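Local coordinates for protein putative oxidoreductase with NAD(P)-binding Rossmann-fold domain (PDB 3UUW) that is a putative oxidoreductase of the GFO/IDH/MocA family that probably binds NAD(P) in an N-terminal Rossmann domain to serve a dehydrogenase reaction, at residues V143-C148 and V227-K232; K133-N138 and K234-K239; N6-M11 and K66-F71. One frame throughout, in Å; residues are numbered along the deposited sequence.

Contact 1 (V143-C148 and V227-K232)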
loop_
_atom_site.group_PDB
_atom_site.type_symbol
_atom_site.label_atom_id
_atom_site.label_comp_id
_atom_site.label_asym_id
_atom_site.label_seq_id
_atom_site.Cartn_x
_atom_site.Cartn_y
_atom_site.Cartn_z
ATOM N N VAL A 143 19.104 14.982 -5.468
ATOM C CA VAL A 143 18.790 16.324 -5.043
ATOM C C VAL A 143 18.474 16.438 -3.529
ATOM O O VAL A 143 18.565 17.534 -2.964
ATOM C CB VAL A 143 17.639 16.941 -5.888
ATOM C CG1 VAL A 143 18.047 17.051 -7.402
ATOM C CG2 VAL A 143 16.329 16.130 -5.685
ATOM N N SER A 144 18.128 15.334 -2.863
ATOM C CA SER A 144 17.796 15.366 -1.431
ATOM C C SER A 144 17.685 13.955 -0.902
ATOM O O SER A 144 17.292 13.041 -1.635
ATOM C CB SER A 144 16.456 16.078 -1.238
ATOM O OG SER A 144 16.157 16.344 0.107
ATOM N N ILE A 145 17.997 13.776 0.386
ATOM C CA ILE A 145 17.805 12.492 1.041
ATOM C C ILE A 145 17.129 12.764 2.371
ATOM O O ILE A 145 17.471 13.718 3.065
ATOM C CB ILE A 145 19.134 11.753 1.260
ATOM C CG1 ILE A 145 19.815 11.465 -0.072
ATOM C CG2 ILE A 145 18.911 10.430 2.011
ATOM C CD1 ILE A 145 21.174 10.797 0.074
ATOM N N ASN A 146 16.161 11.938 2.700
ATOM C CA ASN A 146 15.501 12.017 4.010
ATOM C C ASN A 146 15.671 10.686 4.731
ATOM O O ASN A 146 15.426 9.634 4.144
ATOM C CB ASN A 146 14.004 12.331 3.853
ATOM C CG ASN A 146 13.755 13.608 3.106
ATOM O OD1 ASN A 146 14.262 14.669 3.466
ATOM N ND2 ASN A 146 12.959 13.520 2.040
ATOM N N ILE A 147 16.044 10.725 6.005
ATOM C CA ILE A 147 16.206 9.515 6.781
ATOM C C ILE A 147 15.524 9.703 8.102
ATOM O O ILE A 147 15.795 10.665 8.793
ATOM C CB ILE A 147 17.688 9.159 7.057
ATOM C CG1 ILE A 147 18.499 9.094 5.748
ATOM C CG2 ILE A 147 17.758 7.840 7.833
ATOM C CD1 ILE A 147 20.026 8.857 5.975
ATOM N N CYS A 148 14.643 8.778 8.466
ATOM C CA CYS A 148 14.017 8.854 9.773
ATOM C C CYS A 148 14.018 7.518 10.477
ATOM O O CYS A 148 14.073 6.467 9.835
ATOM C CB CYS A 148 12.597 9.366 9.681
ATOM S SG CYS A 148 11.507 8.249 8.861
ATOM N N VAL A 227 14.581 5.386 4.610
ATOM C CA VAL A 227 15.506 6.201 3.820
ATOM C C VAL A 227 14.796 6.506 2.485
ATOM O O VAL A 227 14.233 5.609 1.856
ATOM C CB VAL A 227 16.795 5.462 3.543
ATOM C CG1 VAL A 227 17.622 6.186 2.451
ATOM C CG2 VAL A 227 17.538 5.258 4.830
ATOM N N GLU A 228 14.790 7.771 2.095
ATOM C CA GLU A 228 14.165 8.221 0.853
ATOM C C GLU A 228 15.186 9.049 0.123
ATOM O O GLU A 228 15.727 10.031 0.690
ATOM C CB GLU A 228 12.951 9.082 1.146
ATOM C CG GLU A 228 12.272 9.680 -0.068
ATOM C CD GLU A 228 11.019 10.387 0.349
ATOM O OE1 GLU A 228 11.149 11.437 1.017
ATOM O OE2 GLU A 228 9.913 9.875 0.052
ATOM N N ILE A 229 15.458 8.668 -1.118
ATOM C CA ILE A 229 16.377 9.400 -1.959
ATOM C C ILE A 229 15.626 10.004 -3.140
ATOM O O ILE A 229 14.991 9.269 -3.909
ATOM C CB ILE A 229 17.496 8.485 -2.481
ATOM C CG1 ILE A 229 18.295 7.871 -1.322
ATOM C CG2 ILE A 229 18.437 9.247 -3.492
ATOM C CD1 ILE A 229 19.378 6.888 -1.805
ATOM N N LEU A 230 15.680 11.328 -3.260
ATOM C CA LEU A 230 15.093 12.055 -4.398
ATOM C C LEU A 230 16.206 12.334 -5.415
ATOM O O LEU A 230 17.186 13.021 -5.107
ATOM C CB LEU A 230 14.449 13.375 -3.957
ATOM C CG LEU A 230 13.147 13.363 -3.142
ATOM C CD1 LEU A 230 13.380 12.896 -1.720
ATOM C CD2 LEU A 230 12.538 14.764 -3.131
ATOM N N SER A 231 16.046 11.816 -6.626
ATOM C CA SER A 231 17.058 12.008 -7.670
ATOM C C SER A 231 16.396 12.338 -8.999
ATOM O O SER A 231 15.181 12.300 -9.121
ATOM C CB SER A 231 17.947 10.787 -7.782
ATOM O OG SER A 231 17.207 9.664 -8.206
ATOM N N LYS A 232 17.197 12.684 -9.994
ATOM C CA LYS A 232 16.638 13.044 -11.282
ATOM C C LYS A 232 15.725 11.934 -11.801
ATOM O O LYS A 232 16.169 10.803 -12.030
ATOM C CB LYS A 232 17.748 13.323 -12.287
ATOM C CG LYS A 232 17.210 13.657 -13.666
ATOM C CD LYS A 232 18.330 13.886 -14.656
ATOM C CE LYS A 232 18.706 15.332 -14.734
ATOM N NZ LYS A 232 17.673 16.080 -15.503
#
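Asn146 and Glu228 face each other in the middle of two antiparallel strands and are joined through backbone and side chain alike. Asn146 N donates to Glu228 O and Glu228 N to Asn146 O, the closed ring of a hydrogen-bonded pair. Above this ring the two side chains run side by side in the same direction, Asn146 CG lying beside its own backbone N (chi1 -58°) and Glu228 CG anti to its own (chi1 176°), and Asn146 ND2 reaches Glu228 OE1 at 2.9 Å. The carboxylate receives it on the anti lone pair of OE1, with the acceptor close to the amide plane although the two flat groups are turned 67° apart. The other oxygen, OE2, is taken by a salt bridge to Arg237, while Asn146 OD1 accepts from Asn213.

The backbone ladder continues to Leu230, whose N gives a 2.9 Å bond to Ser144 O. There the pairing becomes irregular: Leu230 O takes a strong bond from Val143 N (2.8 Å) and a weak one from Ser144 N (3.4 Å), a classic beta bulge. Val143 CG2 lies across Leu230 CB, 3.8 Å away.

On the face opposite Asn146 and Glu228 the residues are aliphatic. Ile145 CG1 lies alongside Ile229 CG1 at 4.1 Å, and Ile147 CG2 beside Val227 CG2 at 4.0 Å; helices 130-138 and 160-179 pack over this side.

The sheet thus has one oily face under helices and another that holds Leu230, meets the second subunit and carries a polar row from Asn213 to Arg237, whose guanidinium probably keeps the Glu228 carboxylate ionised.

Contact 2 (K133-N138 and K234-K239); sequences KEIKNN and KIQRVK
Lys234 NZ donates to the backbone carbonyl Asn138 O over 2.9 Å, fastening the start of strand 234-239 to the C-terminal part of helix 130-138. The ammonium approaches from 35° outside the carbonyl plane, and a lysine charge at this end of a helix would be expected to interact favourably with the carbonyl dipoles there. Gln236 adds two further links through one nitrogen. Its NE2 makes a weak, bent bond to Ile135 O (3.1 Å, 129° at the hydrogen) and a 3.0 Å bond to a water that also accepts from Asn138 ND2. The same nitrogen rests against the helix, near Ile135 CA and 3.6 Å from Asn138 CB.

The helix runs nearly antiparallel to the strand, at 165°, and lies on one face of the large mixed sheet of the C-terminal domain of this two-domain oxidoreductase. Lys234, Gln236 and Val238 alternate along the strand and all turn their side chains to the helix.

Packing centres on Ile135, which slides past Gln236 in the opposite direction, Ile135 CG2 coming to 3.8 Å from Gln236 CB. With Ile135 CG1 set between the backbone N and the carbonyl carbon, that atom lies by Val238 CG2. Farther along, Ile135 CD1 meets Val238 CG2 at 3.8 Å as the two side chains cross. Val227, Ile229 and Leu244 on the flanking strands also touch Ile135, while Met131 and Tyr132 of the helix pack on Val238.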
loop_
_atom_site.group_PDB
_atom_site.type_symbol
_atom_site.label_atom_id
_atom_site.label_comp_id
_atom_site.label_asym_id
_atom_site.label_seq_id
_atom_site.Cartn_x
_atom_site.Cartn_y
_atom_site.Cartn_z
ATOM N N LYS A 133 21.963 -0.677 0.127
ATOM C CA LYS A 133 23.017 -0.728 -0.871
ATOM C C LYS A 133 22.433 -0.578 -2.280
ATOM O O LYS A 133 23.041 0.080 -3.151
ATOM C CB LYS A 133 23.855 -2.000 -0.751
ATOM C CG LYS A 133 24.754 -1.988 0.473
ATOM C CD LYS A 133 25.641 -3.244 0.642
ATOM C CE LYS A 133 26.433 -3.619 -0.606
ATOM N NZ LYS A 133 27.431 -2.574 -0.967
ATOM N N GLU A 134 21.312 -1.233 -2.533
ATOM C CA GLU A 134 20.690 -1.159 -3.856
ATOM C C GLU A 134 20.305 0.268 -4.212
ATOM O O GLU A 134 20.653 0.743 -5.293
ATOM C CB GLU A 134 19.496 -2.083 -3.956
ATOM C CG GLU A 134 18.908 -2.137 -5.352
ATOM C CD GLU A 134 17.969 -3.306 -5.569
ATOM O OE1 GLU A 134 17.710 -4.069 -4.616
ATOM O OE2 GLU A 134 17.484 -3.450 -6.713
ATOM N N ILE A 135 19.638 0.983 -3.314
ATOM C CA ILE A 135 19.197 2.332 -3.662
ATOM C C ILE A 135 20.385 3.262 -3.772
ATOM O O ILE A 135 20.395 4.129 -4.625
ATOM C CB ILE A 135 18.063 2.899 -2.731
ATOM C CG1 ILE A 135 18.517 3.056 -1.278
ATOM C CG2 ILE A 135 16.823 1.999 -2.817
ATOM C CD1 ILE A 135 17.502 3.869 -0.394
ATOM N N LYS A 136 21.424 3.036 -2.960
ATOM C CA LYS A 136 22.623 3.857 -3.042
ATOM C C LYS A 136 23.287 3.650 -4.396
ATOM O O LYS A 136 23.699 4.608 -5.054
ATOM C CB LYS A 136 23.612 3.484 -1.949
ATOM C CG LYS A 136 24.894 4.316 -1.921
ATOM C CD LYS A 136 25.827 3.796 -0.818
ATOM C CE LYS A 136 27.115 4.589 -0.705
ATOM N NZ LYS A 136 28.027 4.271 -1.843
ATOM N N ASN A 137 23.385 2.398 -4.804
ATOM C CA ASN A 137 24.056 2.052 -6.073
ATOM C C ASN A 137 23.290 2.574 -7.300
ATOM O O ASN A 137 23.903 2.917 -8.320
ATOM C CB ASN A 137 24.217 0.536 -6.194
ATOM C CG ASN A 137 25.277 -0.036 -5.272
ATOM O OD1 ASN A 137 26.159 0.674 -4.783
ATOM N ND2 ASN A 137 25.223 -1.360 -5.071
ATOM N N ASN A 138 21.965 2.680 -7.189
ATOM C CA ASN A 138 21.119 3.059 -8.330
ATOM C C ASN A 138 20.730 4.539 -8.394
ATOM O O ASN A 138 20.068 4.968 -9.350
ATOM C CB ASN A 138 19.866 2.178 -8.361
ATOM C CG ASN A 138 20.173 0.751 -8.686
ATOM O OD1 ASN A 138 21.170 0.456 -9.352
ATOM N ND2 ASN A 138 19.315 -0.158 -8.251
ATOM N N LYS A 234 13.372 10.236 -10.321
ATOM C CA LYS A 234 13.171 9.074 -9.487
ATOM C C LYS A 234 13.045 9.387 -8.005
ATOM O O LYS A 234 13.680 10.314 -7.494
ATOM C CB LYS A 234 14.384 8.145 -9.683
ATOM C CG LYS A 234 14.232 6.775 -9.162
ATOM C CD LYS A 234 15.546 5.971 -9.246
ATOM C CE LYS A 234 16.183 5.968 -10.595
ATOM N NZ LYS A 234 17.380 5.061 -10.533
ATOM N N ILE A 235 12.200 8.626 -7.320
ATOM C CA ILE A 235 12.207 8.604 -5.854
ATOM C C ILE A 235 12.465 7.145 -5.491
ATOM O O ILE A 235 11.859 6.239 -6.080
ATOM C CB ILE A 235 10.903 9.030 -5.200
ATOM C CG1 ILE A 235 10.490 10.444 -5.645
ATOM C CG2 ILE A 235 11.065 8.987 -3.697
ATOM C CD1 ILE A 235 9.134 10.915 -5.105
ATOM N N GLN A 236 13.397 6.911 -4.576
ATOM C CA GLN A 236 13.615 5.567 -4.045
ATOM C C GLN A 236 13.383 5.613 -2.535
ATOM O O GLN A 236 13.830 6.538 -1.865
ATOM C CB GLN A 236 15.030 5.068 -4.279
ATOM C CG GLN A 236 15.504 4.968 -5.734
ATOM C CD GLN A 236 17.040 5.048 -5.861
ATOM O OE1 GLN A 236 17.626 6.112 -5.726
ATOM N NE2 GLN A 236 17.659 3.936 -6.152
ATOM N N ARG A 237 12.723 4.604 -1.990
ATOM C CA ARG A 237 12.560 4.528 -0.549
ATOM C C ARG A 237 12.776 3.108 -0.083
ATOM O O ARG A 237 12.379 2.146 -0.766
ATOM C CB ARG A 237 11.164 4.922 -0.068
ATOM C CG ARG A 237 10.502 6.062 -0.748
ATOM C CD ARG A 237 9.233 6.445 0.042
ATOM N NE ARG A 237 8.659 7.582 -0.621
ATOM C CZ ARG A 237 7.900 7.502 -1.701
ATOM N NH1 ARG A 237 7.555 6.314 -2.208
ATOM N NH2 ARG A 237 7.462 8.605 -2.252
ATOM N N VAL A 238 13.365 2.973 1.093
ATOM C CA VAL A 238 13.445 1.666 1.733
ATOM C C VAL A 238 12.806 1.842 3.104
ATOM O O VAL A 238 13.209 2.717 3.863
ATOM C CB VAL A 238 14.870 1.113 1.852
ATOM C CG1 VAL A 238 14.866 -0.194 2.641
ATOM C CG2 VAL A 238 15.440 0.862 0.491
ATOM N N LYS A 239 11.792 1.030 3.394
ATOM C CA LYS A 239 11.059 1.105 4.631
ATOM C C LYS A 239 11.367 -0.100 5.499
ATOM O O LYS A 239 11.308 -1.245 5.035
ATOM C CB LYS A 239 9.548 1.142 4.356
ATOM C CG LYS A 239 9.100 2.362 3.593
ATOM C CD LYS A 239 7.578 2.305 3.357
ATOM C CE LYS A 239 7.058 3.559 2.670
ATOM N NZ LYS A 239 5.594 3.440 2.449
HETATM O O HOH W 1 16.798 1.131 -6.703
#

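Contact 3 (N6-M11 and K66-F71)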
loop_
_atom_site.group_PDB
_atom_site.type_symbol
_atom_site.label_atom_id
_atom_site.label_comp_id
_atom_site.label_asym_id
_atom_site.label_seq_id
_atom_site.Cartn_x
_atom_site.Cartn_y
_atom_site.Cartn_z
ATOM N N ASN A 6 40.786 -22.297 9.422
ATOM C CA ASN A 6 41.839 -21.317 9.574
ATOM C C ASN A 6 41.513 -20.294 10.659
ATOM O O ASN A 6 42.339 -20.019 11.528
ATOM C CB ASN A 6 42.075 -20.601 8.229
ATOM C CG ASN A 6 43.128 -19.499 8.308
ATOM O OD1 ASN A 6 42.926 -18.383 7.796
ATOM N ND2 ASN A 6 44.252 -19.803 8.938
ATOM N N ILE A 7 40.318 -19.722 10.607
ATOM C CA ILE A 7 39.990 -18.639 11.508
ATOM C C ILE A 7 39.221 -19.116 12.750
ATOM O O ILE A 7 38.216 -19.803 12.637
ATOM C CB ILE A 7 39.182 -17.539 10.777
ATOM C CG1 ILE A 7 40.029 -16.920 9.652
ATOM C CG2 ILE A 7 38.702 -16.476 11.783
ATOM C CD1 ILE A 7 39.257 -15.987 8.761
ATOM N N LYS A 8 39.717 -18.724 13.923
ATOM C CA LYS A 8 39.120 -19.065 15.207
ATOM C C LYS A 8 38.408 -17.827 15.753
ATOM O O LYS A 8 39.022 -16.779 15.931
ATOM C CB LYS A 8 40.198 -19.522 16.198
ATOM C CG LYS A 8 40.965 -20.792 15.780
ATOM C CD LYS A 8 41.936 -21.274 16.871
ATOM C CE LYS A 8 41.239 -22.129 17.949
ATOM N NZ LYS A 8 42.028 -22.289 19.237
ATOM N N MET A 9 37.121 -17.952 16.027
ATOM C CA MET A 9 36.327 -16.827 16.527
ATOM C C MET A 9 35.750 -17.127 17.900
ATOM O O MET A 9 35.335 -18.261 18.177
ATOM C CB MET A 9 35.202 -16.518 15.522
ATOM C CG MET A 9 34.261 -15.334 15.843
ATOM S SD MET A 9 32.953 -15.710 17.024
ATOM C CE MET A 9 31.904 -16.763 16.031
ATOM N N GLY A 10 35.701 -16.096 18.740
ATOM C CA GLY A 10 35.047 -16.169 20.033
ATOM C C GLY A 10 34.065 -15.023 20.114
ATOM O O GLY A 10 34.184 -14.032 19.385
ATOM N N MET A 11 33.122 -15.132 21.032
ATOM C CA MET A 11 32.155 -14.080 21.275
ATOM C C MET A 11 32.220 -13.665 22.730
ATOM O O MET A 11 32.261 -14.522 23.612
ATOM C CB MET A 11 30.728 -14.549 20.942
ATOM C CG MET A 11 29.685 -13.464 21.092
ATOM S SD MET A 11 28.063 -13.980 20.467
ATOM C CE MET A 11 28.359 -14.019 18.716
ATOM N N LYS A 66 42.762 -18.088 22.763
ATOM C CA LYS A 66 42.453 -19.210 21.884
ATOM C C LYS A 66 41.765 -18.794 20.577
ATOM O O LYS A 66 41.310 -19.660 19.843
ATOM C CB LYS A 66 41.535 -20.195 22.618
ATOM C CG LYS A 66 42.153 -20.868 23.823
ATOM C CD LYS A 66 43.277 -21.809 23.436
ATOM C CE LYS A 66 43.737 -22.616 24.635
ATOM N NZ LYS A 66 44.699 -23.667 24.244
ATOM N N CYS A 67 41.679 -17.490 20.307
ATOM C CA CYS A 67 40.960 -16.960 19.135
ATOM C C CYS A 67 41.826 -16.060 18.275
ATOM O O CYS A 67 42.818 -15.503 18.755
ATOM C CB CYS A 67 39.747 -16.134 19.610
ATOM S SG CYS A 67 38.488 -17.095 20.439
ATOM N N ASP A 68 41.457 -15.924 17.003
ATOM C CA ASP A 68 42.084 -14.962 16.099
ATOM C C ASP A 68 41.259 -13.668 16.063
ATOM O O ASP A 68 41.778 -12.598 15.719
ATOM C CB ASP A 68 42.183 -15.537 14.682
ATOM C CG ASP A 68 42.989 -16.803 14.619
ATOM O OD1 ASP A 68 44.154 -16.776 15.072
ATOM O OD2 ASP A 68 42.491 -17.839 14.082
ATOM N N CYS A 69 39.978 -13.776 16.419
ATOM C CA CYS A 69 39.077 -12.630 16.383
ATOM C C CYS A 69 37.931 -12.816 17.367
ATOM O O CYS A 69 37.601 -13.946 17.765
ATOM C CB CYS A 69 38.538 -12.410 14.972
ATOM S SG CYS A 69 37.417 -13.705 14.351
ATOM N N ILE A 70 37.324 -11.696 17.742
ATOM C CA ILE A 70 36.254 -11.659 18.713
ATOM C C ILE A 70 35.141 -10.739 18.242
ATOM O O ILE A 70 35.406 -9.633 17.755
ATOM C CB ILE A 70 36.759 -11.106 20.066
ATOM C CG1 ILE A 70 37.849 -12.014 20.670
ATOM C CG2 ILE A 70 35.594 -10.881 21.066
ATOM C CD1 ILE A 70 37.351 -13.284 21.296
ATOM N N PHE A 71 33.905 -11.215 18.393
ATOM C CA PHE A 71 32.684 -10.399 18.274
ATOM C C PHE A 71 32.335 -9.977 19.704
ATOM O O PHE A 71 32.120 -10.818 20.586
ATOM C CB PHE A 71 31.526 -11.196 17.632
ATOM C CG PHE A 71 31.590 -11.257 16.136
ATOM C CD1 PHE A 71 32.457 -12.111 15.495
ATOM C CD2 PHE A 71 30.745 -10.473 15.371
ATOM C CE1 PHE A 71 32.515 -12.162 14.123
ATOM C CE2 PHE A 71 30.803 -10.520 13.989
ATOM C CZ PHE A 71 31.680 -11.354 13.374
HETATM O O HOH W 2 44.335 -18.752 12.368
#
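Cys67 turns its sulfur onto the backbone of Gly10, with SG 3.4 Å from Gly10 N and also against the glycine CA. Gly10, having no side chain, lets SG lie there, and Ile70 CD1 packs against the same glycine backbone from farther along, so that a loop residue and a strand residue both rest on it.

Before the regular pairing begins, the carboxylate and backbone N of Asp68 bracket the backbone of Lys8. Lys8 N donates to Asp68 OD2 at 2.9 Å, on the anti side of the carboxylate, and Asp68 N returns a 2.8 Å bond to Lys8 O. That carbonyl accepts a second, longer bond from Cys69 N, which comes nearly in line with the C=O. A water donates to Asp68 OD2 at 2.7 Å. The Lys8 side chain bends at chi3 (83°), placing CE close to Lys66 O, and NZ donates to that oxygen at 2.8 Å.

Parallel pairing then follows, Gly10 N bonding to Cys69 O and Phe71 N to Gly10 O. On the face shared by Met9, Cys69, Met11 and Phe71, Met9 CG lies at the edge of the Phe71 ring, 3.7 Å from CD1. Its SD is 5.1 Å from the ring centre and oblique to it, a Met-aromatic contact.

Strands 8-12 and 69-72 are central neighbours in the parallel Rossmann sheet, and strand 33-38 pairs with the other edge of 8-12. Leu26 of helix 16-26 touches Met9, Met11 and Phe71, while helix 269-281 brings Ile280 against Ile7 and Cys69, and Phe276 edge-to-face with Phe71.

How the contacts relate
Starting from the N terminus, contact 3 closes first, drawing 66-71 back to 6-11 around a loop that holds strand 33-38 and several helices, and so builds the centre of the Rossmann sheet. Both other contacts come later in the chain, in series with contact 3, within the C-terminal domain. Contact 2 spans the longer loop, from helix 130-138 to strand 234-239, and contact 1 nests inside it, joining the next strand, 142-150, to strand 224-231. These two touch, since 224-231 and 234-239 are sheet neighbours linked by Glu228 and Arg237, and both reach the second subunit. Contact 3 lies on the opposite side of the chain's centre, about 39 Å from contact 1 and 35 Å from contact 2, centre to centre.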